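Local coordinates for SnoaL-like domain-containing protein (PDB 5EVH), which is of unknown function but carries a SnoaL-like domain of the NTF2 clan, whose cone-shaped alpha+beta fold probably encloses a small-molecule pocket, at residues 31-37 with 46-50; 12-16 with 76-80; 91-95 with 106-110. Numbering follows the deposited sequence.

Contact 1. Residues 31-37 with 46-50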
ATOM      1  N   VAL A  31       5.370  19.221   5.547  1.00 19.00           N
ATOM      2  CA  VAL A  31       5.118  19.073   4.110  1.00 19.34           C
ATOM      3  C   VAL A  31       5.898  20.143   3.347  1.00 22.89           C
ATOM      4  O   VAL A  31       5.771  21.343   3.646  1.00 23.32           O
ATOM      5  CB  VAL A  31       3.619  19.206   3.814  1.00 17.58           C
ATOM      6  CG1 VAL A  31       3.365  19.261   2.259  1.00 16.92           C
ATOM      7  CG2 VAL A  31       2.855  18.034   4.476  1.00 16.99           C
ATOM      8  N   ALA A  32       6.649  19.741   2.327  1.00 19.95           N
ATOM      9  CA  ALA A  32       7.345  20.742   1.512  1.00 21.87           C
ATOM     10  C   ALA A  32       6.368  21.556   0.652  1.00 25.12           C
ATOM     11  O   ALA A  32       5.369  21.045   0.155  1.00 22.40           O
ATOM     12  CB  ALA A  32       8.366  20.079   0.600  1.00 24.73           C
ATOM     13  N   GLY A  33       6.675  22.837   0.441  1.00 23.31           N
ATOM     14  CA  GLY A  33       5.820  23.647  -0.444  1.00 25.03           C
ATOM     15  C   GLY A  33       5.624  23.048  -1.819  1.00 25.95           C
ATOM     16  O   GLY A  33       4.553  23.200  -2.436  1.00 25.77           O
ATOM     17  N   GLY A  34       6.653  22.389  -2.353  1.00 23.82           N
ATOM     18  CA  GLY A  34       6.546  21.805  -3.680  1.00 21.59           C
ATOM     19  C   GLY A  34       6.278  20.294  -3.634  1.00 25.03           C
ATOM     20  O   GLY A  34       6.676  19.593  -4.568  1.00 24.98           O
ATOM     21  N   ILE A  35       5.622  19.763  -2.580  1.00 18.66           N
ATOM     22  CA  ILE A  35       5.406  18.312  -2.483  1.00 17.32           C
ATOM     23  C   ILE A  35       4.767  17.794  -3.774  1.00 19.55           C
ATOM     24  O   ILE A  35       3.936  18.464  -4.404  1.00 19.84           O
ATOM     25  CB  ILE A  35       4.528  17.963  -1.260  1.00 16.47           C
ATOM     26  CG1 ILE A  35       4.333  16.417  -1.112  1.00 15.16           C
ATOM     27  CG2 ILE A  35       3.205  18.759  -1.353  1.00 17.58           C
ATOM     28  CD1 ILE A  35       3.801  16.025   0.269  1.00 15.31           C
ATOM     29  N   VAL A  36       5.200  16.608  -4.199  1.00 17.45           N
ATOM     30  CA  VAL A  36       4.557  15.845  -5.265  1.00 19.33           C
ATOM     31  C   VAL A  36       3.917  14.640  -4.604  1.00 23.55           C
ATOM     32  O   VAL A  36       4.616  13.851  -3.942  1.00 20.92           O
ATOM     33  CB  VAL A  36       5.578  15.392  -6.315  1.00 27.50           C
ATOM     34  CG1 VAL A  36       4.872  14.488  -7.337  1.00 26.67           C
ATOM     35  CG2 VAL A  36       6.288  16.643  -6.956  1.00 26.63           C
ATOM     36  N   CYS A  37       2.596  14.495  -4.756  1.00 18.65           N
ATOM     37  CA  CYS A  37       1.861  13.393  -4.136  1.00 15.59           C
ATOM     38  C   CYS A  37       1.276  12.536  -5.257  1.00 18.37           C
ATOM     39  O   CYS A  37       0.630  13.055  -6.168  1.00 21.08           O
ATOM     40  CB  CYS A  37       0.754  13.904  -3.189  1.00 15.71           C
ATOM     41  SG  CYS A  37      -0.257  12.545  -2.533  1.00 20.72           S
ATOM     42  N   GLY A  46       2.070  20.447  -4.971  1.00 23.66           N
ATOM     43  CA  GLY A  46       2.120  21.662  -4.183  1.00 23.32           C
ATOM     44  C   GLY A  46       1.353  21.509  -2.885  1.00 28.48           C
ATOM     45  O   GLY A  46       0.360  20.774  -2.793  1.00 26.78           O
ATOM     46  N   ALA A  47       1.838  22.192  -1.854  1.00 24.46           N
ATOM     47  CA  ALA A  47       1.249  22.053  -0.529  1.00 25.29           C
ATOM     48  C   ALA A  47      -0.222  22.460  -0.498  1.00 25.30           C
ATOM     49  O   ALA A  47      -1.006  21.862   0.257  1.00 23.69           O
ATOM     50  CB  ALA A  47       2.055  22.871   0.482  1.00 26.68           C
ATOM     51  N   ASP A  48      -0.627  23.491  -1.270  1.00 28.74           N
ATOM     52  CA  ASP A  48      -2.043  23.883  -1.268  1.00 33.52           C
ATOM     53  C   ASP A  48      -2.961  22.768  -1.781  1.00 36.10           C
ATOM     54  O   ASP A  48      -4.003  22.459  -1.170  1.00 32.35           O
ATOM     55  CB  ASP A  48      -2.256  25.140  -2.115  1.00 43.07           C
ATOM     56  CG  ASP A  48      -1.749  26.398  -1.426  1.00 51.02           C
ATOM     57  OD1 ASP A  48      -1.556  26.356  -0.194  1.00 49.69           O
ATOM     58  OD2 ASP A  48      -1.551  27.428  -2.114  1.00 56.70           O
ATOM     59  N   ALA A  49      -2.658  22.233  -2.971  1.00 28.76           N
ATOM     60  CA  ALA A  49      -3.437  21.107  -3.479  1.00 29.50           C
ATOM     61  C   ALA A  49      -3.314  19.906  -2.536  1.00 31.69           C
ATOM     62  O   ALA A  49      -4.279  19.148  -2.338  1.00 29.56           O
ATOM     63  CB  ALA A  49      -2.972  20.736  -4.889  1.00 26.32           C
ATOM     64  N   PHE A  50      -2.136  19.701  -1.952  1.00 21.87           N
ATOM     65  CA  PHE A  50      -2.016  18.545  -1.067  1.00 20.73           C
ATOM     66  C   PHE A  50      -2.970  18.698   0.125  1.00 23.89           C
ATOM     67  O   PHE A  50      -3.673  17.757   0.513  1.00 21.44           O
ATOM     68  CB  PHE A  50      -0.560  18.388  -0.587  1.00 20.02           C
ATOM     69  CG  PHE A  50      -0.350  17.180   0.256  1.00 18.92           C
ATOM     70  CD1 PHE A  50      -0.385  15.908  -0.320  1.00 18.28           C
ATOM     71  CD2 PHE A  50      -0.146  17.298   1.643  1.00 20.32           C
ATOM     72  CE1 PHE A  50      -0.220  14.755   0.470  1.00 19.71           C
ATOM     73  CE2 PHE A  50      -0.003  16.180   2.425  1.00 19.13           C
ATOM     74  CZ  PHE A  50      -0.017  14.889   1.874  1.00 19.57           C
TER
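Val31 enters the contact in extended conformation and directs its branched side chain at the start of helix 47-58: Val31 CG1 lies 4.2 Å from Ala47 CB, and Val31 CG2 lies 4.0 Å from Phe50 CE2. From Ala32 to Ile35 the chain folds through a type I beta turn, closed by a hydrogen bond of 3.0 Å from Ile35 N to Ala32 O, and so changes direction between strands 31-32 and 35-39. At this corner Gly33 O accepts a hydrogen bond from Ala47 N (3.0 Å) and a CA-H...O contact from Gly46 CA (3.4 Å). Ile35 O takes a short, nearly linear hydrogen bond from Gly46 N (2.8 Å), while Ile35 CG2 packs 3.9 Å from Phe50 CB and Ile35 CD1 sits almost on the ring normal of Phe50, 4.1 Å from the centroid, in a CH-pi contact. Val36 turns away toward strand 42-45, and Cys37 returns to the helix, with CB 3.7 Å from Phe50 CD1 and SG at the ring edge, 5.0 Å from the centroid. Gly46, which follows the hairpin 35-39/42-45, is the N-cap residue and has a positive phi of 97°, at which a CB would clash with the preceding carbonyl. In this NTF2-like domain the helix thus packs Phe50 on the sheet, beside Tyr15 and Met28. Backbone bonds, one from the exposed corner (Gly33 O) and one from strand 35-39 (Ile35 O), join the helix N-terminus to both, whereas apolar and sulfur contacts hold Phe50 inside.

Contact 2. Residues 12-16 with 76-80; sequences ALAYH and ALLMY
Helix 12-16, part of helix 7-20, lies across strand 76-80 with their N-to-C directions 40° apart (signed crossing angle -40°) and the two axes 10.3 Å apart at closest approach. The helix is regular, with His16 N bonded to Ala12 O at 2.9 Å; the strand is fully extended, phi near -140° and psi between 127° and 156°. Ala76 opens the register opposite Ala12, CA atoms 6.8 Å apart, and their CB atoms meet at 3.8 Å; at the other end the CA atoms of His16 and Tyr80 are 9.6 Å apart. Leu77 turns to the other face of the sheet, where it packs on Ser68 of the second subunit. Leu78 points back to the helix with chi1 at 42° and chi2 off its wells at 110°, which brings CD2 to 3.9 Å from Ala12 CB and 4.3 Å from CD2 of Leu13 (m,t). A helix laid on the concave side of a strongly curved sheet is a hallmark of the NTF2-like fold, and helix 7-20 fills that place. Met79, a selenomethionine, shares the face of Leu77, away from the helix, and packs on Ile109 of the second subunit. Tyr80 (chi1 52°, chi2 -92°) offers its ring face to the edge of His16 (chi1 178°, chi2 77°): centroids 4.4 Å apart, planes at 51°, His16 CE1 3.4 Å from Tyr80 CG. The Tyr80 hydroxyl is hydrogen-bonded to Glu94 on the adjacent strand.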
ATOM      1  N   ALA A  12       7.863  11.205   9.021  1.00 13.78           N
ATOM      2  CA  ALA A  12       6.676  10.526   8.528  1.00 11.83           C
ATOM      3  C   ALA A  12       5.691  10.248   9.651  1.00 15.11           C
ATOM      4  O   ALA A  12       4.486  10.465   9.490  1.00 12.64           O
ATOM      5  CB  ALA A  12       7.107   9.204   7.842  1.00 12.12           C
ATOM      6  N   LEU A  13       6.177   9.672  10.786  1.00 11.68           N
ATOM      7  CA  LEU A  13       5.261   9.355  11.890  1.00 12.60           C
ATOM      8  C   LEU A  13       4.735  10.638  12.587  1.00 15.02           C
ATOM      9  O   LEU A  13       3.607  10.644  13.079  1.00 15.84           O
ATOM     10  CB  LEU A  13       5.948   8.455  12.917  1.00 14.04           C
ATOM     11  CG  LEU A  13       6.293   7.045  12.364  1.00 15.62           C
ATOM     12  CD1 LEU A  13       7.124   6.270  13.427  1.00 14.44           C
ATOM     13  CD2 LEU A  13       4.979   6.321  12.074  1.00 16.75           C
ATOM     14  N   ALA A  14       5.546  11.702  12.681  1.00 11.77           N
ATOM     15  CA  ALA A  14       5.061  12.955  13.295  1.00 15.80           C
ATOM     16  C   ALA A  14       3.940  13.566  12.453  1.00 17.85           C
ATOM     17  O   ALA A  14       2.903  13.998  12.992  1.00 14.12           O
ATOM     18  CB  ALA A  14       6.238  13.935  13.457  1.00 13.44           C
ATOM     19  N   TYR A  15       4.139  13.563  11.120  1.00 14.54           N
ATOM     20  CA  TYR A  15       3.118  13.954  10.153  1.00 17.16           C
ATOM     21  C   TYR A  15       1.874  13.085  10.317  1.00 15.53           C
ATOM     22  O   TYR A  15       0.757  13.586  10.464  1.00 12.81           O
ATOM     23  CB  TYR A  15       3.698  13.792   8.727  1.00 14.94           C
ATOM     24  CG  TYR A  15       2.614  13.850   7.715  1.00 13.94           C
ATOM     25  CD1 TYR A  15       2.072  15.100   7.333  1.00 15.88           C
ATOM     26  CD2 TYR A  15       2.088  12.690   7.172  1.00 19.76           C
ATOM     27  CE1 TYR A  15       1.025  15.149   6.433  1.00 15.44           C
ATOM     28  CE2 TYR A  15       1.068  12.742   6.260  1.00 22.56           C
ATOM     29  CZ  TYR A  15       0.530  13.981   5.935  1.00 24.00           C
ATOM     30  OH  TYR A  15      -0.492  14.051   5.048  1.00 30.64           O
ATOM     31  N   HIS A  16       2.066  11.767  10.362  1.00 12.79           N
ATOM     32  CA  HIS A  16       0.922  10.863  10.421  1.00 15.54           C
ATOM     33  C   HIS A  16       0.118  11.101  11.693  1.00 14.04           C
ATOM     34  O   HIS A  16      -1.111  11.140  11.684  1.00 15.54           O
ATOM     35  CB  HIS A  16       1.449   9.423  10.382  1.00 13.56           C
ATOM     36  CG  HIS A  16       0.376   8.395  10.476  1.00 14.64           C
ATOM     37  ND1 HIS A  16      -0.428   8.068   9.401  1.00 15.47           N
ATOM     38  CD2 HIS A  16      -0.048   7.634  11.523  1.00 15.69           C
ATOM     39  CE1 HIS A  16      -1.291   7.130   9.781  1.00 16.89           C
ATOM     40  NE2 HIS A  16      -1.086   6.861  11.058  1.00 16.95           N
ATOM     41  N   ALA A  76      10.904   6.817   3.858  1.00 12.66           N
ATOM     42  CA  ALA A  76      10.188   6.055   4.840  1.00 12.27           C
ATOM     43  C   ALA A  76       9.074   5.320   4.121  1.00 13.23           C
ATOM     44  O   ALA A  76       8.555   5.769   3.085  1.00 13.07           O
ATOM     45  CB  ALA A  76       9.619   6.960   5.980  1.00 12.38           C
ATOM     46  N   LEU A  77       8.662   4.218   4.725  1.00 11.36           N
ATOM     47  CA  LEU A  77       7.603   3.400   4.173  1.00 10.87           C
ATOM     48  C   LEU A  77       6.718   2.983   5.345  1.00 13.88           C
ATOM     49  O   LEU A  77       7.211   2.448   6.356  1.00 11.91           O
ATOM     50  CB  LEU A  77       8.232   2.176   3.450  1.00 10.96           C
ATOM     51  CG  LEU A  77       7.282   1.317   2.629  1.00 15.29           C
ATOM     52  CD1 LEU A  77       6.651   2.155   1.455  1.00 13.41           C
ATOM     53  CD2 LEU A  77       8.062   0.084   2.044  1.00 12.59           C
ATOM     54  N   LEU A  78       5.424   3.233   5.239  1.00 10.36           N
ATOM     55  CA  LEU A  78       4.572   2.795   6.339  1.00 17.82           C
ATOM     56  C   LEU A  78       3.234   2.298   5.835  1.00 14.41           C
ATOM     57  O   LEU A  78       2.798   2.609   4.712  1.00 13.00           O
ATOM     58  CB  LEU A  78       4.323   3.876   7.340  1.00 30.80           C
ATOM     59  CG  LEU A  78       4.044   5.250   6.875  1.00 30.59           C
ATOM     60  CD1 LEU A  78       2.619   5.396   7.208  1.00 41.46           C
ATOM     61  CD2 LEU A  78       4.809   6.086   7.825  1.00 39.53           C
HETATM   62  N   MSE A  79       2.635   1.451   6.668  1.00 10.04           N
HETATM   63  CA  MSE A  79       1.310   0.896   6.330  1.00  9.89           C
HETATM   64  C   MSE A  79       0.475   1.031   7.604  1.00 12.85           C
HETATM   65  O   MSE A  79       0.973   0.741   8.723  1.00 11.48           O
HETATM   66  CB  MSE A  79       1.429  -0.543   5.908  1.00  9.92           C
HETATM   67  CG  MSE A  79      -0.005  -1.110   5.613  1.00 10.89           C
HETATM   68 SE   MSE A  79       0.022  -3.006   5.070  0.59 12.84          SE
HETATM   69  CE  MSE A  79       0.896  -2.810   3.263  1.00 10.12           C
ATOM     70  N   TYR A  80      -0.784   1.492   7.467  1.00 10.82           N
ATOM     71  CA  TYR A  80      -1.637   1.736   8.615  1.00 10.42           C
ATOM     72  C   TYR A  80      -3.057   1.323   8.261  1.00 11.50           C
ATOM     73  O   TYR A  80      -3.472   1.350   7.103  1.00 13.08           O
ATOM     74  CB  TYR A  80      -1.573   3.207   9.107  1.00 10.56           C
ATOM     75  CG  TYR A  80      -1.817   4.236   8.040  1.00 10.91           C
ATOM     76  CD1 TYR A  80      -0.759   4.780   7.320  1.00 16.13           C
ATOM     77  CD2 TYR A  80      -3.106   4.667   7.766  1.00 13.29           C
ATOM     78  CE1 TYR A  80      -0.995   5.760   6.346  1.00 15.60           C
ATOM     79  CE2 TYR A  80      -3.362   5.638   6.802  1.00 13.57           C
ATOM     80  CZ  TYR A  80      -2.293   6.164   6.089  1.00 17.08           C
ATOM     81  OH  TYR A  80      -2.530   7.119   5.111  1.00 15.83           O
TER

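Contact 3. Residues 91-95 with 106-110; sequences PAAEH and LRIIF
Strands 92-95 and 106-109 run antiparallel, axes 4.7 Å and directions 162° apart, both extended (phi -110° to -147°, psi 117° to 154°). Ala93 with Ile109 and His95 with Arg107 are hydrogen-bonded pairs: Ala93 N to Ile109 O 3.0 Å, Ile109 N to Ala93 O 2.8 Å, His95 N to Arg107 O and Arg107 N to His95 O both 2.9 Å. Between them Glu94 and Ile108 form a non-hydrogen-bonded pair, CA atoms 4.4 Å apart. Glu94 (chi1 -64°, chi2 175°, chi3 -2°) brings OE2, hydrogen-bonded to Tyr80, to 3.6 Å from Ile108 CD1. Ile108 (t,t) also sets CD1 4.3 Å from Ala92 CB; Leu106, likewise t,t, brings CD2 to 4.3 Å from Glu94 CG. On the face of Ala93 and Ile109 (m,t), His95 (chi1 t, chi2 -143°) and Arg107 (chi1 t, chi2 171°, chi3 -36°) hold His95 CB and Arg107 CB 4.5 Å apart, and one water joins His95 ND1 (2.9 Å) to Arg107 NE (3.0 Å). Phe110 (chi1 p, chi2 -93°) sets CB 4.1 Å from Ala92 CB, its ring meeting Phe57. Ala93 packs on Ala93 of the second subunit, so this antiparallel hairpin of the NTF2-like sheet separates domain interior from dimer interface.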
ATOM      1  N   PRO A  91      -7.229   0.165   4.867  1.00 13.10           N
ATOM      2  CA  PRO A  91      -5.784   0.326   5.113  1.00 11.34           C
ATOM      3  C   PRO A  91      -5.097   1.080   3.975  1.00 14.49           C
ATOM      4  O   PRO A  91      -5.553   1.064   2.830  1.00 12.37           O
ATOM      5  CB  PRO A  91      -5.283  -1.114   5.201  1.00 12.51           C
ATOM      6  CG  PRO A  91      -6.150  -1.815   4.177  1.00 15.83           C
ATOM      7  CD  PRO A  91      -7.586  -1.224   4.515  1.00 13.16           C
ATOM      8  N   ALA A  92      -4.002   1.775   4.301  1.00  9.24           N
ATOM      9  CA  ALA A  92      -3.264   2.531   3.299  1.00  8.74           C
ATOM     10  C   ALA A  92      -1.767   2.292   3.481  1.00 10.14           C
ATOM     11  O   ALA A  92      -1.305   1.980   4.584  1.00 12.42           O
ATOM     12  CB  ALA A  92      -3.556   4.049   3.355  1.00 12.31           C
ATOM     13  N   ALA A  93      -1.001   2.446   2.409  1.00 10.75           N
ATOM     14  CA  ALA A  93       0.456   2.415   2.548  1.00  8.85           C
ATOM     15  C   ALA A  93       1.031   3.681   1.922  1.00 11.83           C
ATOM     16  O   ALA A  93       0.489   4.177   0.910  1.00 11.50           O
ATOM     17  CB  ALA A  93       1.054   1.173   1.818  1.00 10.28           C
ATOM     18  N   GLU A  94       2.122   4.215   2.515  1.00  8.49           N
ATOM     19  CA  GLU A  94       2.705   5.453   2.045  1.00 10.43           C
ATOM     20  C   GLU A  94       4.195   5.286   1.918  1.00 13.08           C
ATOM     21  O   GLU A  94       4.854   4.756   2.839  1.00 12.09           O
ATOM     22  CB  GLU A  94       2.454   6.693   3.003  1.00 10.30           C
ATOM     23  CG  GLU A  94       0.994   7.015   3.100  1.00 16.17           C
ATOM     24  CD  GLU A  94       0.721   8.132   4.128  1.00 23.38           C
ATOM     25  OE1 GLU A  94       1.709   8.557   4.731  1.00 26.62           O
ATOM     26  OE2 GLU A  94      -0.457   8.568   4.307  1.00 25.56           O
ATOM     27  N   HIS A  95       4.737   5.817   0.809  1.00 10.49           N
ATOM     28  CA  HIS A  95       6.166   5.863   0.600  1.00 10.73           C
ATOM     29  C   HIS A  95       6.529   7.344   0.598  1.00 14.98           C
ATOM     30  O   HIS A  95       6.008   8.096  -0.241  1.00 13.70           O
ATOM     31  CB  HIS A  95       6.544   5.208  -0.726  1.00 10.99           C
ATOM     32  CG  HIS A  95       8.006   5.358  -1.065  1.00 17.18           C
ATOM     33  ND1 HIS A  95       8.455   5.551  -2.358  1.00 23.52           N
ATOM     34  CD2 HIS A  95       9.128   5.287  -0.287  1.00 16.28           C
ATOM     35  CE1 HIS A  95       9.784   5.621  -2.366  1.00 27.69           C
ATOM     36  NE2 HIS A  95      10.218   5.492  -1.116  1.00 21.78           N
ATOM     37  N   LEU A 106       5.349  11.898  -1.869  1.00 16.77           N
ATOM     38  CA  LEU A 106       4.483  11.026  -1.085  1.00 14.11           C
ATOM     39  C   LEU A 106       3.699  10.200  -2.083  1.00 18.71           C
ATOM     40  O   LEU A 106       2.972  10.781  -2.898  1.00 21.55           O
ATOM     41  CB  LEU A 106       3.544  11.843  -0.194  1.00 15.42           C
ATOM     42  CG  LEU A 106       2.820  10.981   0.872  1.00 24.43           C
ATOM     43  CD1 LEU A 106       2.397  11.936   2.014  1.00 29.30           C
ATOM     44  CD2 LEU A 106       1.630  10.323   0.382  1.00 28.65           C
ATOM     45  N   ARG A 107       3.876   8.866  -2.068  1.00 12.36           N
ATOM     46  CA  ARG A 107       3.024   7.997  -2.879  1.00 14.28           C
ATOM     47  C   ARG A 107       2.130   7.219  -1.920  1.00 17.34           C
ATOM     48  O   ARG A 107       2.634   6.513  -1.031  1.00 14.34           O
ATOM     49  CB  ARG A 107       3.822   7.053  -3.788  1.00 16.98           C
ATOM     50  CG  ARG A 107       2.865   6.090  -4.543  1.00 16.27           C
ATOM     51  CD  ARG A 107       3.587   5.227  -5.675  1.00 21.98           C
ATOM     52  NE  ARG A 107       4.677   5.891  -6.448  1.00 25.85           N
ATOM     53  CZ  ARG A 107       4.506   6.488  -7.631  1.00 33.87           C
ATOM     54  NH1 ARG A 107       5.547   7.023  -8.249  1.00 35.84           N
ATOM     55  NH2 ARG A 107       3.295   6.558  -8.212  1.00 29.84           N
ATOM     56  N   ILE A 108       0.818   7.319  -2.105  1.00 12.86           N
ATOM     57  CA  ILE A 108      -0.099   6.637  -1.183  1.00 12.12           C
ATOM     58  C   ILE A 108      -0.984   5.661  -1.945  1.00 13.75           C
ATOM     59  O   ILE A 108      -1.421   5.945  -3.063  1.00 12.15           O
ATOM     60  CB  ILE A 108      -0.934   7.630  -0.351  1.00 15.96           C
ATOM     61  CG1 ILE A 108      -2.007   6.877   0.469  1.00 14.04           C
ATOM     62  CG2 ILE A 108      -1.657   8.687  -1.218  1.00 19.56           C
ATOM     63  CD1 ILE A 108      -2.601   7.789   1.563  1.00 21.46           C
ATOM     64  N   ILE A 109      -1.167   4.455  -1.383  1.00  8.94           N
ATOM     65  CA  ILE A 109      -1.965   3.400  -2.039  1.00  9.06           C
ATOM     66  C   ILE A 109      -3.081   3.017  -1.083  1.00 13.55           C
ATOM     67  O   ILE A 109      -2.812   2.690   0.071  1.00 10.24           O
ATOM     68  CB  ILE A 109      -1.113   2.153  -2.358  1.00  8.97           C
ATOM     69  CG1 ILE A 109       0.093   2.560  -3.205  1.00 10.35           C
ATOM     70  CG2 ILE A 109      -2.025   1.151  -3.096  1.00  9.31           C
ATOM     71  CD1 ILE A 109       1.048   1.325  -3.538  1.00 10.98           C
ATOM     72  N   PHE A 110      -4.321   3.024  -1.568  1.00 11.44           N
ATOM     73  CA  PHE A 110      -5.415   2.394  -0.855  1.00 11.97           C
ATOM     74  C   PHE A 110      -6.480   2.025  -1.880  1.00 16.53           C
ATOM     75  O   PHE A 110      -6.465   2.492  -3.034  1.00 15.49           O
ATOM     76  CB  PHE A 110      -6.019   3.303   0.218  1.00 14.07           C
ATOM     77  CG  PHE A 110      -6.484   4.628  -0.303  1.00 18.27           C
ATOM     78  CD1 PHE A 110      -5.622   5.731  -0.268  1.00 20.20           C
ATOM     79  CD2 PHE A 110      -7.759   4.774  -0.820  1.00 22.07           C
ATOM     80  CE1 PHE A 110      -6.076   7.008  -0.762  1.00 23.85           C
ATOM     81  CE2 PHE A 110      -8.230   6.018  -1.321  1.00 24.95           C
ATOM     82  CZ  PHE A 110      -7.381   7.123  -1.310  1.00 24.05           C
TER
HETATM   83  O   HOH W   1       7.248   6.229  -4.916  1.00 21.89           O

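Overall arrangement
All three contacts reach one mixed sheet, at different depths. Contact 1 is the partly buried, peripheral one, its centre about 12 Å from the centre of the chain and untouched by the second subunit; contacts 2 and 3 are buried, with centres about 9 Å apart, and both meet that subunit. Contact 3 pairs strands through backbone hydrogen bonds, contact 2 joins helix to sheet through side chains without any, and contact 1 mixes both modes. Probable backbone hydrogen bonds between neighbouring strands link them: Val36 O to Leu106 N joins contacts 1 and 3, and Leu78 O to Glu94 N joins 2 and 3. Tyr15 of helix 7-20 packs on Phe50 and Val31, bringing contacts 1 and 2 together.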